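Tryptophan--tRNA ligase (Pyrococcus horikoshii, PDB 3JXE) catalyses the ATP-dependent attachment of L-tryptophan to tRNA(Trp), releasing AMP and diphosphate, as a member of the class I aminoacyl-tRNA synthetases. Local coordinates at residues R59-I64 and R208-A213. Numbering follows the deposited sequence.
Sequences RDYDLI and RCLIPA. With TYM (tryptophanyl-5'AMP), chain E.
On the Rossmann-fold sheet of this class I synthetase, the first turn of helix 61-69 packs L63 against R208, Y61 against L210 of strand 209-214, and I64 against both. The ethyl arm of I64 is long enough for its CD1 to lie 3.7 Å from R208 CG and 3.8 Å from L210 CB. L210, a buried leucine, sends CD1 to the rim of the Y61 ring, near the ring plane and 3.7 Å from CE1; L100 of helix 88-104 also touches both side chains. R208 combines an aliphatic stem with a charged end. L63 CB sits over one face of its guanidinium, off centre, 3.5 Å from NH2. D60 reaches the guanidinium edge in a long salt bridge, although its OD2 also pairs with R225, while R208 NE pairs with D67. An alanine at R208 would probably leave D67 without its cationic mate and uncover the flank of L63. Farther along the strand, I211 and A213 line the tryptophanyl-5'AMP pocket: I211 CG2 lies 3.8 Å from the indole carbon CH2, and A213, whose single methyl is consistent with a close approach by the ligand, has CB 3.4 Å from the ribose O3'.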
loop_
_atom_site.group_PDB
_atom_site.type_symbol
_atom_site.label_atom_id
_atom_site.label_comp_id
_atom_site.label_asym_id
_atom_site.label_seq_id
_atom_site.Cartn_x
_atom_site.Cartn_y
_atom_site.Cartn_z
ATOM N N ARG B 59 -4.205 23.757 -14.094
ATOM C CA ARG B 59 -3.892 22.731 -15.079
ATOM C C ARG B 59 -5.199 22.223 -15.669
ATOM O O ARG B 59 -6.091 21.814 -14.925
ATOM C CB ARG B 59 -3.128 21.574 -14.439
ATOM C CG ARG B 59 -1.639 21.801 -14.308
ATOM C CD ARG B 59 -0.905 20.479 -14.220
ATOM N NE ARG B 59 0.441 20.572 -14.777
ATOM C CZ ARG B 59 1.558 20.570 -14.057
ATOM N NH1 ARG B 59 1.498 20.465 -12.742
ATOM N NH2 ARG B 59 2.737 20.662 -14.654
ATOM N N ASP B 60 -5.317 22.273 -16.997
ATOM C CA ASP B 60 -6.499 21.773 -17.722
ATOM C C ASP B 60 -7.850 22.259 -17.182
ATOM O O ASP B 60 -8.862 21.561 -17.310
ATOM C CB ASP B 60 -6.491 20.237 -17.779
ATOM C CG ASP B 60 -5.649 19.690 -18.916
ATOM O OD1 ASP B 60 -5.035 20.484 -19.662
ATOM O OD2 ASP B 60 -5.603 18.450 -19.061
ATOM N N TYR B 61 -7.868 23.450 -16.585
ATOM C CA TYR B 61 -9.100 23.992 -16.011
ATOM C C TYR B 61 -10.097 24.406 -17.096
ATOM O O TYR B 61 -11.311 24.344 -16.890
ATOM C CB TYR B 61 -8.808 25.157 -15.058
ATOM C CG TYR B 61 -10.031 25.639 -14.312
ATOM C CD1 TYR B 61 -10.608 24.861 -13.310
ATOM C CD2 TYR B 61 -10.617 26.866 -14.612
ATOM C CE1 TYR B 61 -11.737 25.291 -12.631
ATOM C CE2 TYR B 61 -11.744 27.306 -13.933
ATOM C CZ TYR B 61 -12.298 26.512 -12.945
ATOM O OH TYR B 61 -13.413 26.931 -12.264
ATOM N N ASP B 62 -9.576 24.819 -18.248
ATOM C CA ASP B 62 -10.401 25.111 -19.418
ATOM C C ASP B 62 -11.095 23.851 -19.944
ATOM O O ASP B 62 -12.173 23.929 -20.536
ATOM C CB ASP B 62 -9.563 25.770 -20.520
ATOM C CG ASP B 62 -8.341 24.947 -20.909
ATOM O OD1 ASP B 62 -7.567 24.545 -20.013
ATOM O OD2 ASP B 62 -8.151 24.713 -22.122
ATOM N N LEU B 63 -10.471 22.698 -19.712
ATOM C CA LEU B 63 -11.034 21.408 -20.105
ATOM C C LEU B 63 -12.066 20.890 -19.100
ATOM O O LEU B 63 -12.933 20.089 -19.457
ATOM C CB LEU B 63 -9.924 20.369 -20.319
ATOM C CG LEU B 63 -9.100 20.424 -21.612
ATOM C CD1 LEU B 63 -7.977 21.455 -21.536
ATOM C CD2 LEU B 63 -8.520 19.051 -21.924
ATOM N N ILE B 64 -11.971 21.342 -17.849
ATOM C CA ILE B 64 -12.931 20.946 -16.811
ATOM C C ILE B 64 -14.265 21.686 -16.974
ATOM O O ILE B 64 -15.321 21.156 -16.622
ATOM C CB ILE B 64 -12.356 21.125 -15.371
ATOM C CG1 ILE B 64 -12.927 20.076 -14.416
ATOM C CG2 ILE B 64 -12.614 22.517 -14.825
ATOM C CD1 ILE B 64 -12.051 18.861 -14.245
ATOM N N ARG B 208 -13.256 13.284 -15.622
ATOM C CA ARG B 208 -11.982 13.924 -15.269
ATOM C C ARG B 208 -12.010 14.624 -13.905
ATOM O O ARG B 208 -13.066 15.052 -13.433
ATOM C CB ARG B 208 -11.480 14.859 -16.376
ATOM C CG ARG B 208 -12.318 16.090 -16.642
ATOM C CD ARG B 208 -11.524 17.077 -17.484
ATOM N NE ARG B 208 -11.295 16.580 -18.840
ATOM C CZ ARG B 208 -10.149 16.703 -19.506
ATOM N NH1 ARG B 208 -10.046 16.217 -20.736
ATOM N NH2 ARG B 208 -9.102 17.296 -18.944
ATOM N N CYS B 209 -10.837 14.729 -13.286
ATOM C CA CYS B 209 -10.710 15.200 -11.909
ATOM C C CYS B 209 -10.209 16.638 -11.813
ATOM O O CYS B 209 -9.373 17.059 -12.610
ATOM C CB CYS B 209 -9.759 14.280 -11.145
ATOM S SG CYS B 209 -9.607 14.644 -9.392
ATOM N N LEU B 210 -10.722 17.380 -10.831
ATOM C CA LEU B 210 -10.225 18.720 -10.510
ATOM C C LEU B 210 -9.690 18.724 -9.084
ATOM O O LEU B 210 -10.381 18.298 -8.155
ATOM C CB LEU B 210 -11.334 19.770 -10.645
ATOM C CG LEU B 210 -11.038 21.206 -11.119
ATOM C CD1 LEU B 210 -12.190 22.125 -10.739
ATOM C CD2 LEU B 210 -9.726 21.789 -10.607
ATOM N N ILE B 211 -8.460 19.207 -8.915
ATOM C CA ILE B 211 -7.824 19.257 -7.597
ATOM C C ILE B 211 -7.522 20.693 -7.143
ATOM O O ILE B 211 -6.534 21.292 -7.584
ATOM C CB ILE B 211 -6.543 18.385 -7.535
ATOM C CG1 ILE B 211 -6.862 16.939 -7.934
ATOM C CG2 ILE B 211 -5.928 18.436 -6.137
ATOM C CD1 ILE B 211 -5.648 16.101 -8.268
ATOM N N PRO B 212 -8.386 21.253 -6.273
ATOM C CA PRO B 212 -8.106 22.535 -5.634
ATOM C C PRO B 212 -7.173 22.362 -4.431
ATOM O O PRO B 212 -7.546 21.733 -3.436
ATOM C CB PRO B 212 -9.493 23.022 -5.181
ATOM C CG PRO B 212 -10.479 21.965 -5.624
ATOM C CD PRO B 212 -9.694 20.722 -5.859
ATOM N N ALA B 213 -5.966 22.910 -4.545
ATOM C CA ALA B 213 -4.959 22.847 -3.486
ATOM C C ALA B 213 -3.952 23.983 -3.655
ATOM O O ALA B 213 -4.080 24.797 -4.570
ATOM C CB ALA B 213 -4.251 21.496 -3.507
HETATM P P TYM E . -1.271 19.365 3.982
HETATM O O1P TYM E . -2.000 18.614 5.028
HETATM O O2P TYM E . 0.124 19.793 4.227
HETATM O "O5'" TYM E . -2.116 20.682 3.602
HETATM C "C5'" TYM E . -3.503 20.564 3.268
HETATM C "C4'" TYM E . -3.918 21.618 2.234
HETATM O "O4'" TYM E . -3.491 22.933 2.685
HETATM C "C1'" TYM E . -2.671 23.541 1.645
HETATM N N9 TYM E . -1.706 24.417 2.382
HETATM C C4 TYM E . -1.711 25.749 2.382
HETATM N N3 TYM E . -2.477 26.673 1.771
HETATM C C2 TYM E . -2.252 27.971 1.944
HETATM N N1 TYM E . -1.271 28.403 2.723
HETATM C C6 TYM E . -0.469 27.535 3.366
HETATM N N6 TYM E . 0.510 27.985 4.145
HETATM C C5 TYM E . -0.678 26.167 3.204
HETATM N N7 TYM E . -0.083 25.078 3.680
HETATM C C8 TYM E . -0.715 24.012 3.182
HETATM C "C2'" TYM E . -2.080 22.359 0.880
HETATM O "O2'" TYM E . -1.803 22.735 -0.467
HETATM C "C3'" TYM E . -3.237 21.367 0.888
HETATM O "O3'" TYM E . -4.169 21.693 -0.156
HETATM N NH3 TYM E . -0.077 15.288 1.434
HETATM C CA TYM E . -1.113 16.323 1.548
HETATM C CB TYM E . -2.474 15.664 1.780
HETATM C CG TYM E . -3.244 15.420 0.446
HETATM C CD2 TYM E . -3.713 16.364 -0.461
HETATM C CE2 TYM E . -4.344 15.679 -1.508
HETATM C CE3 TYM E . -3.654 17.756 -0.481
HETATM C CD1 TYM E . -3.597 14.216 -0.060
HETATM N NE1 TYM E . -4.284 14.370 -1.279
HETATM C CZ2 TYM E . -4.911 16.388 -2.561
HETATM C CZ3 TYM E . -4.221 18.463 -1.542
HETATM C CH2 TYM E . -4.850 17.779 -2.582
HETATM C C TYM E . -0.801 17.252 2.726
HETATM O O TYM E . -0.132 16.850 3.680
HETATM O OPP TYM E . -1.325 18.516 2.600
#